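Local coordinates for protein hydrogen peroxide-inducible genes activator (Corynebacterium glutamicum, PDB 6G1D) that probably senses hydrogen peroxide through its C-terminal regulatory domain and, as a LysR-type transcription factor, controls the genes it binds through an N-terminal helix-turn-helix domain, at residues L15-T20 / S42-A47; D189-A194 / S274-N279; V253-I258 / I319-N324. The protein carries 1 engineered substitution. One frame throughout, in Å; residues are numbered along the deposited sequence. Where two conformers were deposited one is given.

Contact 1: L15-T20 / S42-A47; sequences LRTFVT and SQALVA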
loop_
_atom_site.group_PDB
_atom_site.type_symbol
_atom_site.label_atom_id
_atom_site.label_comp_id
_atom_site.label_asym_id
_atom_site.label_seq_id
_atom_site.Cartn_x
_atom_site.Cartn_y
_atom_site.Cartn_z
ATOM N N LEU B 15 25.320 -1.199 29.160
ATOM C CA LEU B 15 24.238 -0.847 28.258
ATOM C C LEU B 15 23.207 -1.954 28.170
ATOM O O LEU B 15 22.004 -1.649 28.138
ATOM C CB LEU B 15 24.769 -0.464 26.881
ATOM C CG LEU B 15 25.606 0.846 26.841
ATOM C CD1 LEU B 15 26.061 1.096 25.406
ATOM C CD2 LEU B 15 24.820 2.021 27.351
ATOM N N ARG B 16 23.647 -3.224 28.124
ATOM C CA ARG B 16 22.700 -4.354 28.108
ATOM C C ARG B 16 21.838 -4.325 29.360
ATOM O O ARG B 16 20.619 -4.467 29.287
ATOM C CB ARG B 16 23.406 -5.709 27.981
ATOM C CG ARG B 16 23.950 -5.918 26.561
ATOM C CD ARG B 16 24.403 -7.302 26.138
ATOM N NE ARG B 16 25.822 -7.554 26.409
ATOM C CZ ARG B 16 26.859 -7.385 25.571
ATOM N NH1 ARG B 16 26.730 -6.966 24.295
ATOM N NH2 ARG B 16 28.083 -7.702 26.019
ATOM N N THR B 17 22.446 -4.092 30.515
ATOM C CA THR B 17 21.678 -3.963 31.742
ATOM C C THR B 17 20.622 -2.879 31.661
ATOM O O THR B 17 19.474 -3.104 32.021
ATOM C CB THR B 17 22.593 -3.734 32.974
ATOM O OG1 THR B 17 23.232 -4.942 33.308
ATOM C CG2 THR B 17 21.806 -3.271 34.193
ATOM N N PHE B 18 21.016 -1.702 31.211
ATOM C CA PHE B 18 20.057 -0.586 31.083
ATOM C C PHE B 18 18.889 -0.939 30.154
ATOM O O PHE B 18 17.732 -0.732 30.487
ATOM C CB PHE B 18 20.809 0.659 30.563
ATOM C CG PHE B 18 19.944 1.789 30.123
ATOM C CD1 PHE B 18 18.841 2.200 30.876
ATOM C CD2 PHE B 18 20.248 2.495 28.955
ATOM C CE1 PHE B 18 18.074 3.269 30.464
ATOM C CE2 PHE B 18 19.455 3.537 28.542
ATOM C CZ PHE B 18 18.379 3.912 29.304
ATOM N N VAL B 19 19.208 -1.448 28.985
ATOM C CA VAL B 19 18.197 -1.716 27.956
ATOM C C VAL B 19 17.239 -2.822 28.458
ATOM O O VAL B 19 16.024 -2.698 28.323
ATOM C CB VAL B 19 18.888 -2.074 26.626
ATOM C CG1 VAL B 19 17.947 -2.728 25.644
ATOM C CG2 VAL B 19 19.528 -0.829 26.016
ATOM N N THR B 20 17.844 -3.834 29.032
ATOM C CA THR B 20 17.049 -4.926 29.595
ATOM C C THR B 20 15.976 -4.571 30.758
ATOM O O THR B 20 14.737 -4.798 30.847
ATOM C CB THR B 20 17.985 -6.012 30.104
ATOM O OG1 THR B 20 18.715 -6.541 29.006
ATOM C CG2 THR B 20 17.206 -7.105 30.720
ATOM N N SER B 42 22.031 -4.358 39.688
ATOM C CA SER B 42 21.966 -3.016 40.285
ATOM C C SER B 42 23.341 -2.314 40.291
ATOM O O SER B 42 23.396 -1.132 40.037
ATOM C CB SER B 42 21.362 -3.077 41.692
ATOM O OG SER B 42 22.289 -3.608 42.594
ATOM N N GLN B 43 24.416 -3.053 40.544
ATOM C CA GLN B 43 25.793 -2.528 40.471
ATOM C C GLN B 43 26.148 -2.012 39.077
ATOM O O GLN B 43 26.729 -0.959 38.950
ATOM C CB GLN B 43 26.848 -3.587 40.860
ATOM C CG GLN B 43 28.284 -2.994 40.880
ATOM C CD GLN B 43 29.384 -3.737 40.067
ATOM O OE1 GLN B 43 29.855 -4.803 40.498
ATOM N NE2 GLN B 43 29.841 -3.124 38.924
ATOM N N ALA B 44 25.800 -2.762 38.043
ATOM C CA ALA B 44 26.017 -2.353 36.656
ATOM C C ALA B 44 25.216 -1.097 36.321
ATOM O O ALA B 44 25.735 -0.170 35.696
ATOM C CB ALA B 44 25.652 -3.481 35.689
ATOM N N LEU B 45 23.950 -1.059 36.733
ATOM C CA LEU B 45 23.120 0.108 36.456
ATOM C C LEU B 45 23.650 1.333 37.197
ATOM O O LEU B 45 23.732 2.393 36.609
ATOM C CB LEU B 45 21.675 -0.133 36.862
ATOM C CG LEU B 45 20.726 1.073 36.706
ATOM C CD1 LEU B 45 20.598 1.481 35.252
ATOM C CD2 LEU B 45 19.392 0.824 37.396
ATOM N N VAL B 46 23.984 1.198 38.476
ATOM C CA VAL B 46 24.485 2.322 39.296
ATOM C C VAL B 46 25.849 2.803 38.778
ATOM O O VAL B 46 26.118 3.981 38.781
ATOM C CB VAL B 46 24.526 1.956 40.825
ATOM C CG1 VAL B 46 25.325 2.951 41.660
ATOM C CG2 VAL B 46 23.108 1.809 41.367
ATOM N N ALA B 47 26.691 1.901 38.304
ATOM C CA ALA B 47 27.968 2.278 37.671
ATOM C C ALA B 47 27.716 3.120 36.422
ATOM O O ALA B 47 28.397 4.123 36.199
ATOM C CB ALA B 47 28.804 1.047 37.327
#

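Contact 2: D189-A194 / S274-N279; sequences DLELSA and SDVTAN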
loop_
_atom_site.group_PDB
_atom_site.type_symbol
_atom_site.label_atom_id
_atom_site.label_comp_id
_atom_site.label_asym_id
_atom_site.label_seq_id
_atom_site.Cartn_x
_atom_site.Cartn_y
_atom_site.Cartn_z
ATOM N N ASP B 189 1.979 -36.058 -24.528
ATOM C CA ASP B 189 2.367 -35.779 -25.920
ATOM C C ASP B 189 1.756 -34.466 -26.465
ATOM O O ASP B 189 1.560 -34.332 -27.658
ATOM C CB ASP B 189 1.950 -36.964 -26.825
ATOM C CG ASP B 189 0.419 -37.182 -26.865
ATOM O OD1 ASP B 189 -0.013 -38.020 -27.691
ATOM O OD2 ASP B 189 -0.349 -36.508 -26.122
ATOM N N LEU B 190 1.472 -33.505 -25.605
ATOM C CA LEU B 190 0.804 -32.267 -26.058
ATOM C C LEU B 190 1.755 -31.472 -26.945
ATOM O O LEU B 190 2.979 -31.491 -26.745
ATOM C CB LEU B 190 0.371 -31.394 -24.877
ATOM C CG LEU B 190 -0.596 -32.000 -23.849
ATOM C CD1 LEU B 190 -0.878 -31.026 -22.717
ATOM C CD2 LEU B 190 -1.858 -32.511 -24.474
ATOM N N GLU B 191 1.188 -30.788 -27.937
ATOM C CA GLU B 191 1.894 -29.775 -28.699
ATOM C C GLU B 191 1.622 -28.429 -28.078
ATOM O O GLU B 191 0.673 -28.290 -27.341
ATOM C CB GLU B 191 1.410 -29.802 -30.158
ATOM C CG GLU B 191 1.899 -31.010 -30.937
ATOM C CD GLU B 191 3.397 -30.940 -31.213
ATOM O OE1 GLU B 191 3.945 -31.952 -31.698
ATOM O OE2 GLU B 191 4.063 -29.883 -30.990
ATOM N N LEU B 192 2.394 -27.416 -28.426
ATOM C CA LEU B 192 2.240 -26.100 -27.831
ATOM C C LEU B 192 0.866 -25.548 -28.095
ATOM O O LEU B 192 0.271 -24.908 -27.247
ATOM C CB LEU B 192 3.266 -25.163 -28.416
ATOM C CG LEU B 192 4.019 -24.284 -27.453
ATOM C CD1 LEU B 192 4.666 -25.140 -26.401
ATOM C CD2 LEU B 192 5.078 -23.567 -28.247
ATOM N N SER B 193 0.387 -25.776 -29.301
ATOM C CA SER B 193 -0.958 -25.374 -29.697
ATOM C C SER B 193 -2.094 -25.887 -28.783
ATOM O O SER B 193 -3.169 -25.321 -28.762
ATOM C CB SER B 193 -1.219 -25.807 -31.144
ATOM O OG SER B 193 -1.158 -27.207 -31.273
ATOM N N ALA B 194 -1.866 -26.947 -28.016
ATOM C CA ALA B 194 -2.817 -27.360 -26.972
ATOM C C ALA B 194 -3.143 -26.252 -25.949
ATOM O O ALA B 194 -4.190 -26.268 -25.312
ATOM C CB ALA B 194 -2.285 -28.574 -26.258
ATOM N N SER B 274 8.329 -34.512 -26.301
ATOM C CA SER B 274 9.781 -34.412 -26.203
ATOM C C SER B 274 10.417 -33.266 -26.988
ATOM O O SER B 274 11.378 -32.684 -26.507
ATOM C CB SER B 274 10.440 -35.741 -26.625
ATOM O OG SER B 274 10.058 -36.802 -25.785
ATOM N N ASP B 275 9.867 -32.945 -28.158
ATOM C CA ASP B 275 10.365 -31.865 -29.036
ATOM C C ASP B 275 10.011 -30.449 -28.584
ATOM O O ASP B 275 10.546 -29.492 -29.124
ATOM C CB ASP B 275 9.822 -32.019 -30.480
ATOM C CG ASP B 275 10.342 -33.247 -31.186
ATOM O OD1 ASP B 275 11.567 -33.320 -31.411
ATOM O OD2 ASP B 275 9.520 -34.120 -31.550
ATOM N N VAL B 276 9.099 -30.301 -27.627
ATOM C CA VAL B 276 8.687 -28.974 -27.155
ATOM C C VAL B 276 9.540 -28.531 -25.959
ATOM O O VAL B 276 9.784 -29.285 -25.041
ATOM C CB VAL B 276 7.212 -28.974 -26.740
ATOM C CG1 VAL B 276 6.809 -27.614 -26.153
ATOM C CG2 VAL B 276 6.326 -29.379 -27.919
ATOM N N THR B 277 9.985 -27.301 -25.966
ATOM C CA THR B 277 10.709 -26.724 -24.864
ATOM C C THR B 277 9.762 -25.845 -24.073
ATOM O O THR B 277 9.209 -24.891 -24.597
ATOM C CB THR B 277 11.918 -25.928 -25.360
ATOM O OG1 THR B 277 12.787 -26.844 -26.045
ATOM C CG2 THR B 277 12.686 -25.289 -24.146
ATOM N N ALA B 278 9.568 -26.198 -22.807
ATOM C CA ALA B 278 8.700 -25.454 -21.918
ATOM C C ALA B 278 9.322 -25.483 -20.536
ATOM O O ALA B 278 9.052 -26.402 -19.726
ATOM C CB ALA B 278 7.287 -26.087 -21.926
ATOM N N ASN B 279 10.175 -24.504 -20.278
ATOM C CA ASN B 279 10.957 -24.479 -19.044
ATOM C C ASN B 279 11.314 -23.027 -18.646
ATOM O O ASN B 279 11.002 -22.104 -19.379
ATOM C CB ASN B 279 12.207 -25.398 -19.209
ATOM C CG ASN B 279 13.190 -24.887 -20.235
ATOM O OD1 ASN B 279 13.133 -23.754 -20.669
ATOM N ND2 ASN B 279 14.109 -25.746 -20.628
#

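Contact 3: V253-I258 / I319-N324; sequences VPISAI and ITLKQN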
loop_
_atom_site.group_PDB
_atom_site.type_symbol
_atom_site.label_atom_id
_atom_site.label_comp_id
_atom_site.label_asym_id
_atom_site.label_seq_id
_atom_site.Cartn_x
_atom_site.Cartn_y
_atom_site.Cartn_z
ATOM N N VAL B 253 2.798 -25.174 -13.828
ATOM C CA VAL B 253 3.645 -24.938 -12.668
ATOM C C VAL B 253 5.048 -25.508 -12.919
ATOM O O VAL B 253 5.245 -26.406 -13.740
ATOM C CB VAL B 253 3.059 -25.489 -11.362
ATOM C CG1 VAL B 253 1.687 -24.884 -11.116
ATOM C CG2 VAL B 253 3.028 -27.014 -11.348
ATOM N N PRO B 254 6.045 -24.964 -12.214
ATOM C CA PRO B 254 7.382 -25.569 -12.292
ATOM C C PRO B 254 7.384 -26.932 -11.647
ATOM O O PRO B 254 6.667 -27.129 -10.669
ATOM C CB PRO B 254 8.254 -24.611 -11.474
ATOM C CG PRO B 254 7.408 -23.409 -11.234
ATOM C CD PRO B 254 6.000 -23.820 -11.285
ATOM N N ILE B 255 8.171 -27.868 -12.171
ATOM C CA ILE B 255 8.153 -29.225 -11.638
ATOM C C ILE B 255 8.523 -29.364 -10.155
ATOM O O ILE B 255 8.015 -30.255 -9.482
ATOM C CB ILE B 255 8.963 -30.220 -12.466
ATOM C CG1 ILE B 255 10.440 -29.831 -12.602
ATOM C CG2 ILE B 255 8.282 -30.443 -13.830
ATOM C CD1 ILE B 255 11.258 -31.025 -13.064
ATOM N N SER B 256 9.345 -28.466 -9.628
ATOM C CA SER B 256 9.665 -28.488 -8.185
ATOM C C SER B 256 8.444 -28.260 -7.331
ATOM O O SER B 256 8.428 -28.681 -6.191
ATOM C CB SER B 256 10.762 -27.475 -7.808
ATOM O OG SER B 256 10.310 -26.140 -8.006
ATOM N N ALA B 257 7.409 -27.600 -7.861
ATOM C CA ALA B 257 6.163 -27.427 -7.124
ATOM C C ALA B 257 5.312 -28.714 -6.944
ATOM O O ALA B 257 4.417 -28.752 -6.082
ATOM C CB ALA B 257 5.301 -26.342 -7.748
ATOM N N ILE B 258 5.551 -29.722 -7.763
ATOM C CA ILE B 258 4.659 -30.899 -7.826
ATOM C C ILE B 258 4.300 -31.487 -6.471
ATOM O O ILE B 258 3.121 -31.602 -6.153
ATOM C CB ILE B 258 5.190 -31.927 -8.841
ATOM C CG1 ILE B 258 4.948 -31.407 -10.268
ATOM C CG2 ILE B 258 4.515 -33.290 -8.690
ATOM C CD1 ILE B 258 5.734 -32.129 -11.330
ATOM N N ILE B 319 4.055 -38.906 -10.441
ATOM C CA ILE B 319 3.548 -38.040 -11.493
ATOM C C ILE B 319 4.636 -38.015 -12.558
ATOM O O ILE B 319 5.802 -37.806 -12.257
ATOM C CB ILE B 319 3.225 -36.646 -10.901
ATOM C CG1 ILE B 319 1.957 -36.783 -10.029
ATOM C CG2 ILE B 319 3.070 -35.591 -11.985
ATOM C CD1 ILE B 319 1.697 -35.641 -9.076
ATOM N N THR B 320 4.245 -38.254 -13.817
ATOM C CA THR B 320 5.208 -38.403 -14.893
ATOM C C THR B 320 5.695 -37.016 -15.235
ATOM O O THR B 320 4.889 -36.102 -15.308
ATOM C CB THR B 320 4.559 -39.065 -16.123
ATOM O OG1 THR B 320 4.030 -40.328 -15.723
ATOM C CG2 THR B 320 5.567 -39.298 -17.274
ATOM N N LEU B 321 7.018 -36.869 -15.387
ATOM C CA LEU B 321 7.645 -35.600 -15.685
ATOM C C LEU B 321 7.937 -35.435 -17.166
ATOM O O LEU B 321 8.022 -36.395 -17.890
ATOM C CB LEU B 321 8.935 -35.463 -14.881
ATOM C CG LEU B 321 8.740 -35.586 -13.351
ATOM C CD1 LEU B 321 10.086 -35.421 -12.663
ATOM C CD2 LEU B 321 7.675 -34.641 -12.803
ATOM N N LYS B 322 8.093 -34.192 -17.599
ATOM C CA LYS B 322 8.476 -33.893 -18.967
ATOM C C LYS B 322 9.732 -34.652 -19.363
ATOM O O LYS B 322 10.686 -34.718 -18.601
ATOM C CB LYS B 322 8.710 -32.378 -19.092
ATOM C CG LYS B 322 9.234 -31.860 -20.422
ATOM C CD LYS B 322 8.186 -31.999 -21.534
ATOM C CE LYS B 322 8.480 -31.024 -22.668
ATOM N NZ LYS B 322 9.768 -31.336 -23.304
ATOM N N GLN B 323 9.713 -35.201 -20.563
ATOM C CA GLN B 323 10.873 -35.822 -21.190
ATOM C C GLN B 323 11.431 -34.824 -22.190
ATOM O O GLN B 323 10.661 -34.118 -22.848
ATOM C CB GLN B 323 10.449 -37.099 -21.941
ATOM C CG GLN B 323 9.790 -38.156 -21.081
ATOM C CD GLN B 323 10.634 -38.541 -19.867
ATOM O OE1 GLN B 323 10.171 -38.457 -18.717
ATOM N NE2 GLN B 323 11.877 -38.956 -20.113
ATOM N N ASN B 324 12.755 -34.750 -22.285
ATOM C CA ASN B 324 13.428 -33.829 -23.204
ATOM C C ASN B 324 14.375 -34.654 -24.102
ATOM O O ASN B 324 15.125 -35.484 -23.593
ATOM C CB ASN B 324 14.142 -32.722 -22.411
ATOM C CG ASN B 324 13.174 -31.873 -21.574
ATOM O OD1 ASN B 324 12.334 -31.167 -22.125
ATOM N ND2 ASN B 324 13.289 -31.934 -20.250
#

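Contact 1: L15-T20 / S42-A47
Helix 12-24 and helix 38-52 approach each other closely where Thr-17 faces Ala-44 and Leu-45. The backbones are drawn together here: Thr-17 CA lies 6.8 Å from Ala-44 CA and 6.4 Å from Leu-45 CA. The methyl of Ala-44 and the short side chain of Thr-17 are consistent with so close an approach. Thr-17 reaches across with both branches. Its hydroxyl side lies on the methyl of Ala-44, Thr-17 OG1 to Ala-44 CB 3.7 Å, in simple van der Waals packing. The methyl branch, set anti to the backbone N while OG1 stays beside that nitrogen (chi1 -74°), is aimed at the start of Leu-45, with Thr-17 CG2 4.1 Å from Leu-45 CB. With CG anti to the backbone N (chi1 176°), the isobutyl end of Leu-45 lies past Thr-17, beside the ring of Phe-18 (Leu-45 CD1 to Phe-18 CD1 4.8 Å), and also packs on Phe-27. Thr-17 is further enclosed by Leu-34 and Leu-41. Phe-18 carries the same interface onward to Leu-48 and Leu-56. A first helix laid on the second helix of a helix-turn-helix pair, here 27-33 and 38-52, is the core arrangement of the winged helix-turn-helix DNA-binding domain of LysR-type regulators, in which helix 38-52 is probably the recognition helix.

Contact 2: D189-A194 / S274-N279
Val-276 makes nearly all of this contact, meeting Leu-190, Glu-191 and Leu-192 from the middle of segment 274-279. Ahead of it, Ser-274 points its side chain away and packs on Gln-323. Asp-275 stays clear of the interface. At Val-276 the side chain faces segment 189-194 and its two methyls divide the work. CG1, anti to the backbone N (chi1 176°), runs into Leu-192, with CD1 of Leu-192 only 3.3 Å from CG1 of Val-276. This is tighter than usual for two methyls, and chi1 of Leu-192 (-134°) is not staggered; the exact fit is doubtful. CG2 of Val-276 instead lies 4.1 Å from Leu-190 O and 3.8 Å from Glu-191 OE2, the carboxylate being brought back over the valine by a bend at chi2. Leu-192 N is buried here without a partner in the model. After Val-276, Thr-277 turns outward, while Ala-278 and Leu-192 both pack on Leu-216 of helix 208-219. The arrangement is a loop and the start of the 3-10 turn that follows it, packed against an irregular part of long strand 267-287, in the periplasmic-binding-protein-like regulatory domain of the LysR family.

Contact 3: V253-I258 / I319-N324
Ile-258 overlaps Leu-321 with the end of its longer branch and Ile-319 with its shorter one. CD1 of Ile-258 stands 3.5 Å from CD2 of Leu-321, a close fit between two methyls whose side chains meet at a slant. On the other branch, CG2 of Ile-258 lies 3.7 Å from CD1 of Ile-319, and there the two isoleucines run alongside each other in opposite senses. A chi1 of -73° turns the branches of Ile-258 so that CG1, beside the backbone N, leads to Leu-321 and CG2, anti to it, to Ile-319. Leu-321 is extended (chi2 -179°) and its CD2 also faces Ile-255, whose CG2 is 4.4 Å away, a looser touch. The contact is thus wholly apolar. Ile-255 and Ile-258 present their side chains to the same neighbour because a 3-10 turn at 255-257 links them, with Ile-258 N bonded to Ile-255 O at 3.1 Å. Beyond the apolar patch, Lys-322 folds away so that NZ donates to Asn-324 OD1 at 2.8 Å and to Gln-323 O at 3.0 Å, in each case from outside the carbonyl plane; Val-276 O is a further acceptor. Segment 253-258 leads from edge strand 251-254, paired with strand 164-179, into helix 258-261. Segment 319-324 follows helix 293-316, with Ile-319 resting on Thr-269 and Lys-322 on Asn-271, both of strand 267-287.

In the fold
From the N terminus, contact 1 comes first, closing a short, mostly helical loop of 21 residues inside the DNA-binding domain. The chain then runs through long helix 68-95 into the regulatory domain, where the other two contacts lie; the centres of contacts 1 and 2 are about 68 Å apart. Contacts 2 and 3 cross: 189-194 is followed by 253-258, then 274-279 and finally 319-324, so each loop holds one segment of the other. Their centres are about 13 Å apart and segments 274-279 and 319-324 touch. Together they tie the loop before helix 208-219 and the chain's C-terminal tail to the mixed sheet.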